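Local atomic coordinates of beta-N-acetylglucosaminidase (Thermotoga maritima, PDB entry 3WO8), a protein that probably hydrolyses terminal non-reducing N-acetyl-D-hexosamine residues in N-acetyl-beta-D-hexosaminides, as a TIM-barrel glycosidase of glycoside hydrolase family 3. Residues 22-27 against 57-62; 33-38 against 61-66. All coordinates share one frame; numbering follows the deposited sequence.

Contact 1 of 2, residues 22-27 against 57-62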
loop_
_atom_site.group_PDB
_atom_site.type_symbol
_atom_site.label_atom_id
_atom_site.label_comp_id
_atom_site.label_asym_id
_atom_site.label_seq_id
_atom_site.Cartn_x
_atom_site.Cartn_y
_atom_site.Cartn_z
ATOM N N CYS B 22 -17.566 3.893 -16.251
ATOM C CA CYS B 22 -16.928 2.839 -17.044
ATOM C C CYS B 22 -15.777 2.226 -16.291
ATOM O O CYS B 22 -15.009 2.930 -15.657
ATOM C CB CYS B 22 -16.420 3.401 -18.378
ATOM S SG CYS B 22 -17.748 4.025 -19.450
ATOM N N GLY B 23 -15.699 0.901 -16.352
ATOM C CA GLY B 23 -14.635 0.123 -15.716
ATOM C C GLY B 23 -13.478 -0.050 -16.670
ATOM O O GLY B 23 -13.683 -0.350 -17.839
ATOM N N PHE B 24 -12.264 0.141 -16.156
ATOM C CA PHE B 24 -11.023 -0.066 -16.911
ATOM C C PHE B 24 -10.066 -1.022 -16.216
ATOM O O PHE B 24 -9.663 -0.817 -15.067
ATOM C CB PHE B 24 -10.293 1.252 -17.162
ATOM C CG PHE B 24 -11.149 2.298 -17.778
ATOM C CD1 PHE B 24 -12.137 2.900 -17.047
ATOM C CD2 PHE B 24 -10.955 2.682 -19.097
ATOM C CE1 PHE B 24 -12.931 3.871 -17.619
ATOM C CE2 PHE B 24 -11.753 3.647 -19.685
ATOM C CZ PHE B 24 -12.749 4.238 -18.942
ATOM N N ASN B 25 -9.705 -2.063 -16.946
ATOM C CA ASN B 25 -8.768 -3.046 -16.476
ATOM C C ASN B 25 -7.427 -2.858 -17.132
ATOM O O ASN B 25 -6.529 -3.661 -16.912
ATOM C CB ASN B 25 -9.281 -4.466 -16.742
ATOM C CG ASN B 25 -8.590 -5.499 -15.865
ATOM O OD1 ASN B 25 -8.042 -6.515 -16.327
ATOM N ND2 ASN B 25 -8.614 -5.239 -14.587
ATOM N N ASP B 26 -7.286 -1.799 -17.927
ATOM C CA ASP B 26 -6.002 -1.499 -18.555
ATOM C C ASP B 26 -5.931 -0.002 -18.880
ATOM O O ASP B 26 -6.902 0.756 -18.725
ATOM C CB ASP B 26 -5.713 -2.404 -19.799
ATOM C CG ASP B 26 -4.184 -2.456 -20.198
ATOM O OD1 ASP B 26 -3.278 -2.478 -19.332
ATOM O OD2 ASP B 26 -3.868 -2.470 -21.398
ATOM N N PHE B 27 -4.743 0.434 -19.283
ATOM C CA PHE B 27 -4.537 1.803 -19.711
ATOM C C PHE B 27 -3.603 1.858 -20.951
ATOM O O PHE B 27 -2.456 1.352 -20.958
ATOM C CB PHE B 27 -4.036 2.652 -18.542
ATOM C CG PHE B 27 -3.847 4.108 -18.894
ATOM C CD1 PHE B 27 -4.932 4.951 -19.016
ATOM C CD2 PHE B 27 -2.605 4.622 -19.111
ATOM C CE1 PHE B 27 -4.762 6.282 -19.362
ATOM C CE2 PHE B 27 -2.435 5.950 -19.444
ATOM C CZ PHE B 27 -3.514 6.777 -19.581
ATOM N N MET B 57 -0.403 5.409 -12.015
ATOM C CA MET B 57 0.083 6.774 -12.021
ATOM C C MET B 57 -0.174 7.501 -13.334
ATOM O O MET B 57 -0.624 8.640 -13.354
ATOM C CB MET B 57 1.572 6.823 -11.655
ATOM C CG MET B 57 1.865 6.481 -10.187
ATOM S SD MET B 57 3.609 6.123 -9.883
ATOM C CE MET B 57 3.439 5.825 -8.114
ATOM N N ASP B 58 0.116 6.876 -14.451
ATOM C CA ASP B 58 -0.053 7.581 -15.719
ATOM C C ASP B 58 -1.512 7.770 -15.992
ATOM O O ASP B 58 -1.893 8.761 -16.567
ATOM C CB ASP B 58 0.577 6.821 -16.859
ATOM C CG ASP B 58 0.955 7.720 -18.006
ATOM O OD1 ASP B 58 1.495 8.811 -17.712
ATOM O OD2 ASP B 58 0.735 7.327 -19.182
ATOM N N PHE B 59 -2.341 6.845 -15.532
ATOM C CA PHE B 59 -3.772 6.975 -15.730
ATOM C C PHE B 59 -4.277 8.178 -14.956
ATOM O O PHE B 59 -5.054 8.934 -15.452
ATOM C CB PHE B 59 -4.486 5.665 -15.328
ATOM C CG PHE B 59 -5.886 5.481 -15.901
ATOM C CD1 PHE B 59 -6.440 6.370 -16.809
ATOM C CD2 PHE B 59 -6.638 4.393 -15.507
ATOM C CE1 PHE B 59 -7.716 6.182 -17.282
ATOM C CE2 PHE B 59 -7.897 4.176 -15.991
ATOM C CZ PHE B 59 -8.446 5.075 -16.877
ATOM N N MET B 60 -3.811 8.379 -13.739
ATOM C CA MET B 60 -4.315 9.493 -12.913
ATOM C C MET B 60 -3.782 10.799 -13.478
ATOM O O MET B 60 -4.447 11.810 -13.473
ATOM C CB MET B 60 -3.842 9.333 -11.457
ATOM C CG MET B 60 -4.523 8.221 -10.680
ATOM S SD MET B 60 -6.223 8.706 -10.369
ATOM C CE MET B 60 -6.760 7.409 -9.277
ATOM N N SER B 61 -2.543 10.787 -13.930
ATOM C CA SER B 61 -1.980 11.955 -14.571
ATOM C C SER B 61 -2.770 12.371 -15.808
ATOM O O SER B 61 -3.012 13.536 -16.034
ATOM C CB SER B 61 -0.570 11.654 -15.035
ATOM O OG SER B 61 -0.036 12.790 -15.651
ATOM N N PHE B 62 -3.122 11.394 -16.629
ATOM C CA PHE B 62 -3.992 11.599 -17.771
ATOM C C PHE B 62 -5.360 12.140 -17.340
ATOM O O PHE B 62 -5.826 13.124 -17.911
ATOM C CB PHE B 62 -4.151 10.293 -18.561
ATOM C CG PHE B 62 -5.192 10.357 -19.623
ATOM C CD1 PHE B 62 -4.908 10.942 -20.851
ATOM C CD2 PHE B 62 -6.467 9.854 -19.392
ATOM C CE1 PHE B 62 -5.866 11.013 -21.849
ATOM C CE2 PHE B 62 -7.438 9.932 -20.376
ATOM C CZ PHE B 62 -7.128 10.502 -21.612
#
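Phe24, Phe27, Phe59 and Phe62 form an aromatic cluster that ties the end of the TIM-barrel strand 20-24, and the loop leaving it, to the outer helix 53-66. Phe59 touches both Phe24 and Phe27. Its rim points at the face of Phe24 in a T-shaped (edge-to-face) pair, the centroids 5.5 Å apart and the planes at 69°. CZ of Phe59 lies 4.0 Å from CG of Phe24, off the ring centre toward the rim, and CE2 of Phe59 packs on CB of Phe24. On the other partner, Phe27, the helix backbone itself lies over the ring: CA of Phe59 sits 3.8 Å from the Phe27 centroid, almost on the ring normal, a CH-pi contact. CG of Phe27 lies anti to its backbone N (chi1 -178°), on the side of the helix; the residue buries more surface than any other of the two segments. Its CZ reaches CB of Phe62 at 3.7 Å. Ile43 of the neighbouring strand 42-45 touches both Phe24 and Phe59, and Tyr289 stacks on Phe24. Asp58 adds a carboxylate at the edge of the cluster; its OD1 forms a salt bridge with Lys467 of helix 462-471, while OD2, close to the like-charged Glu470, turns to Phe27. The carboxylate plane stands at 86° to the Phe27 ring, and OD2 lies at the ring's edge, near its plane, 3.5 Å from CE2.

Contact 2 of 2, residues 33-38 against 61-66; sequences EIIRKY and SFLSKE
The ring of Phe62 meets helix 29-37 with its edge: CG2 of Ile35 lies near the ring plane, 3.6 Å from CE2, and NH1 of Arg36 approaches CE1 at 3.9 Å, also in plane. One face is covered from its own helix by CG of Glu66, 3.4 Å above the plane and offset toward the rim. The Arg36 guanidinium is turned 77° from the ring, and OE1 of Glu66 lies at the guanidinium's edge, near its plane. Even so, NH1 of Arg36 and OE1 of Glu66 stay 4.3 Å apart, opposite charges near each other but short of a salt bridge. What touches is the aliphatic part of the arginine, whose CD is 3.4 Å from OE1 of Glu66. A bend at chi2 (-67°) in Glu66 places CD 3.7 Å from CG of Arg36. An alanine in place of Phe62 would probably open a gap beside Ile35 and leave Arg36 NH1 without its aromatic neighbour. Deeper in, CD1 of Ile35 faces CD2 of Leu63 at 4.5 Å, and both residues rest on Ile43 of strand 42-45. The segment axes run nearly parallel, at 14° and 11.6 Å, as consecutive outer helices do around the strands of a TIM barrel.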
loop_
_atom_site.group_PDB
_atom_site.type_symbol
_atom_site.label_atom_id
_atom_site.label_comp_id
_atom_site.label_asym_id
_atom_site.label_seq_id
_atom_site.Cartn_x
_atom_site.Cartn_y
_atom_site.Cartn_z
ATOM N N GLU B 33 -8.514 7.105 -25.864
ATOM C CA GLU B 33 -9.339 7.577 -26.984
ATOM C C GLU B 33 -10.826 7.593 -26.646
ATOM O O GLU B 33 -11.476 8.584 -26.878
ATOM C CB GLU B 33 -9.032 6.796 -28.263
ATOM C CG GLU B 33 -7.694 7.213 -28.884
ATOM C CD GLU B 33 -7.179 6.285 -30.006
ATOM O OE1 GLU B 33 -6.284 6.705 -30.765
ATOM O OE2 GLU B 33 -7.638 5.128 -30.145
ATOM N N ILE B 34 -11.341 6.516 -26.063
ATOM C CA ILE B 34 -12.707 6.482 -25.575
ATOM C C ILE B 34 -12.901 7.661 -24.674
ATOM O O ILE B 34 -13.922 8.301 -24.726
ATOM C CB ILE B 34 -13.002 5.223 -24.732
ATOM C CG1 ILE B 34 -12.982 3.964 -25.586
ATOM C CG2 ILE B 34 -14.370 5.303 -24.058
ATOM C CD1 ILE B 34 -14.232 3.790 -26.430
ATOM N N ILE B 35 -11.935 7.932 -23.801
ATOM C CA ILE B 35 -12.147 8.924 -22.744
ATOM C C ILE B 35 -12.222 10.320 -23.333
ATOM O O ILE B 35 -13.120 11.094 -22.976
ATOM C CB ILE B 35 -11.119 8.787 -21.580
ATOM C CG1 ILE B 35 -11.516 7.595 -20.691
ATOM C CG2 ILE B 35 -11.068 10.035 -20.708
ATOM C CD1 ILE B 35 -10.393 7.031 -19.850
ATOM N N ARG B 36 -11.318 10.638 -24.244
ATOM C CA ARG B 36 -11.371 11.948 -24.900
ATOM C C ARG B 36 -12.624 12.086 -25.780
ATOM O O ARG B 36 -13.257 13.141 -25.783
ATOM C CB ARG B 36 -10.137 12.188 -25.752
ATOM C CG ARG B 36 -8.836 12.068 -24.979
ATOM C CD ARG B 36 -7.636 12.653 -25.705
ATOM N NE ARG B 36 -6.808 11.608 -26.335
ATOM C CZ ARG B 36 -5.500 11.448 -26.148
ATOM N NH1 ARG B 36 -4.814 12.253 -25.341
ATOM N NH2 ARG B 36 -4.864 10.476 -26.780
ATOM N N LYS B 37 -12.992 11.017 -26.494
ATOM C CA LYS B 37 -14.094 11.082 -27.465
ATOM C C LYS B 37 -15.428 11.299 -26.787
ATOM O O LYS B 37 -16.071 12.292 -27.010
ATOM C CB LYS B 37 -14.175 9.824 -28.334
ATOM C CG LYS B 37 -14.947 10.043 -29.630
ATOM C CD LYS B 37 -15.643 8.773 -30.104
ATOM C CE LYS B 37 -15.784 8.731 -31.625
ATOM N NZ LYS B 37 -15.551 7.355 -32.158
ATOM N N TYR B 38 -15.830 10.349 -25.963
ATOM C CA TYR B 38 -17.005 10.492 -25.113
ATOM C C TYR B 38 -16.330 10.951 -23.855
ATOM O O TYR B 38 -15.116 10.791 -23.721
ATOM C CB TYR B 38 -17.687 9.156 -24.898
ATOM C CG TYR B 38 -17.752 8.286 -26.142
ATOM C CD1 TYR B 38 -16.730 7.401 -26.450
ATOM C CD2 TYR B 38 -18.833 8.358 -27.021
ATOM C CE1 TYR B 38 -16.781 6.605 -27.585
ATOM C CE2 TYR B 38 -18.888 7.562 -28.161
ATOM C CZ TYR B 38 -17.863 6.679 -28.434
ATOM O OH TYR B 38 -17.892 5.850 -29.534
ATOM N N SER B 61 -2.543 10.787 -13.930
ATOM C CA SER B 61 -1.980 11.955 -14.571
ATOM C C SER B 61 -2.770 12.371 -15.808
ATOM O O SER B 61 -3.012 13.536 -16.034
ATOM C CB SER B 61 -0.570 11.654 -15.035
ATOM O OG SER B 61 -0.036 12.790 -15.651
ATOM N N PHE B 62 -3.122 11.394 -16.629
ATOM C CA PHE B 62 -3.992 11.599 -17.771
ATOM C C PHE B 62 -5.360 12.140 -17.340
ATOM O O PHE B 62 -5.826 13.124 -17.911
ATOM C CB PHE B 62 -4.151 10.293 -18.561
ATOM C CG PHE B 62 -5.192 10.357 -19.623
ATOM C CD1 PHE B 62 -4.908 10.942 -20.851
ATOM C CD2 PHE B 62 -6.467 9.854 -19.392
ATOM C CE1 PHE B 62 -5.866 11.013 -21.849
ATOM C CE2 PHE B 62 -7.438 9.932 -20.376
ATOM C CZ PHE B 62 -7.128 10.502 -21.612
ATOM N N LEU B 63 -6.010 11.526 -16.368
ATOM C CA LEU B 63 -7.354 11.965 -16.045
ATOM C C LEU B 63 -7.255 13.373 -15.561
ATOM O O LEU B 63 -8.156 14.214 -15.750
ATOM C CB LEU B 63 -7.976 11.116 -14.969
ATOM C CG LEU B 63 -8.241 9.707 -15.450
ATOM C CD1 LEU B 63 -8.521 8.765 -14.283
ATOM C CD2 LEU B 63 -9.407 9.712 -16.432
ATOM N N SER B 64 -6.127 13.662 -14.949
ATOM C CA SER B 64 -5.993 14.930 -14.283
ATOM C C SER B 64 -5.952 16.057 -15.310
ATOM O O SER B 64 -6.685 17.032 -15.199
ATOM C CB SER B 64 -4.740 14.929 -13.413
ATOM O OG SER B 64 -4.718 16.069 -12.600
ATOM N N LYS B 65 -5.072 15.906 -16.293
ATOM C CA LYS B 65 -4.966 16.815 -17.444
ATOM C C LYS B 65 -6.247 16.928 -18.299
ATOM O O LYS B 65 -6.460 17.965 -18.894
ATOM C CB LYS B 65 -3.817 16.381 -18.361
ATOM C CG LYS B 65 -2.419 16.543 -17.766
ATOM C CD LYS B 65 -1.347 16.409 -18.858
ATOM C CE LYS B 65 -0.236 15.424 -18.508
ATOM N NZ LYS B 65 0.643 15.968 -17.435
ATOM N N GLU B 66 -7.062 15.870 -18.342
ATOM C CA GLU B 66 -8.249 15.764 -19.219
ATOM C C GLU B 66 -9.541 16.317 -18.673
ATOM O O GLU B 66 -10.400 16.634 -19.449
ATOM C CB GLU B 66 -8.561 14.292 -19.573
ATOM C CG GLU B 66 -7.874 13.765 -20.819
ATOM C CD GLU B 66 -8.352 14.421 -22.109
ATOM O OE1 GLU B 66 -7.498 14.662 -22.994
ATOM O OE2 GLU B 66 -9.569 14.685 -22.244
#

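How the contacts relate
Both contacts use helix 53-66 and share Phe62, but they hold it to different parts of the barrel: contact 1 to strand 20-24 and its loop, contact 2 to helix 29-37, which follows that strand. Contact 1 is the core contact, its centre about 6 Å from the centre of the chain, and is mostly aromatic. Contact 2, its centre about 14 Å from the centre of the chain, is partly buried; its apolar inner side gives way to charged Arg36 and Glu66 at the surface. Ile35 joins the two, its CD1 lying 3.7 Å from CE2 of Phe24 and 3.8 Å from CE1 of Phe59. Together they pack the outer helices against the strand and its loop.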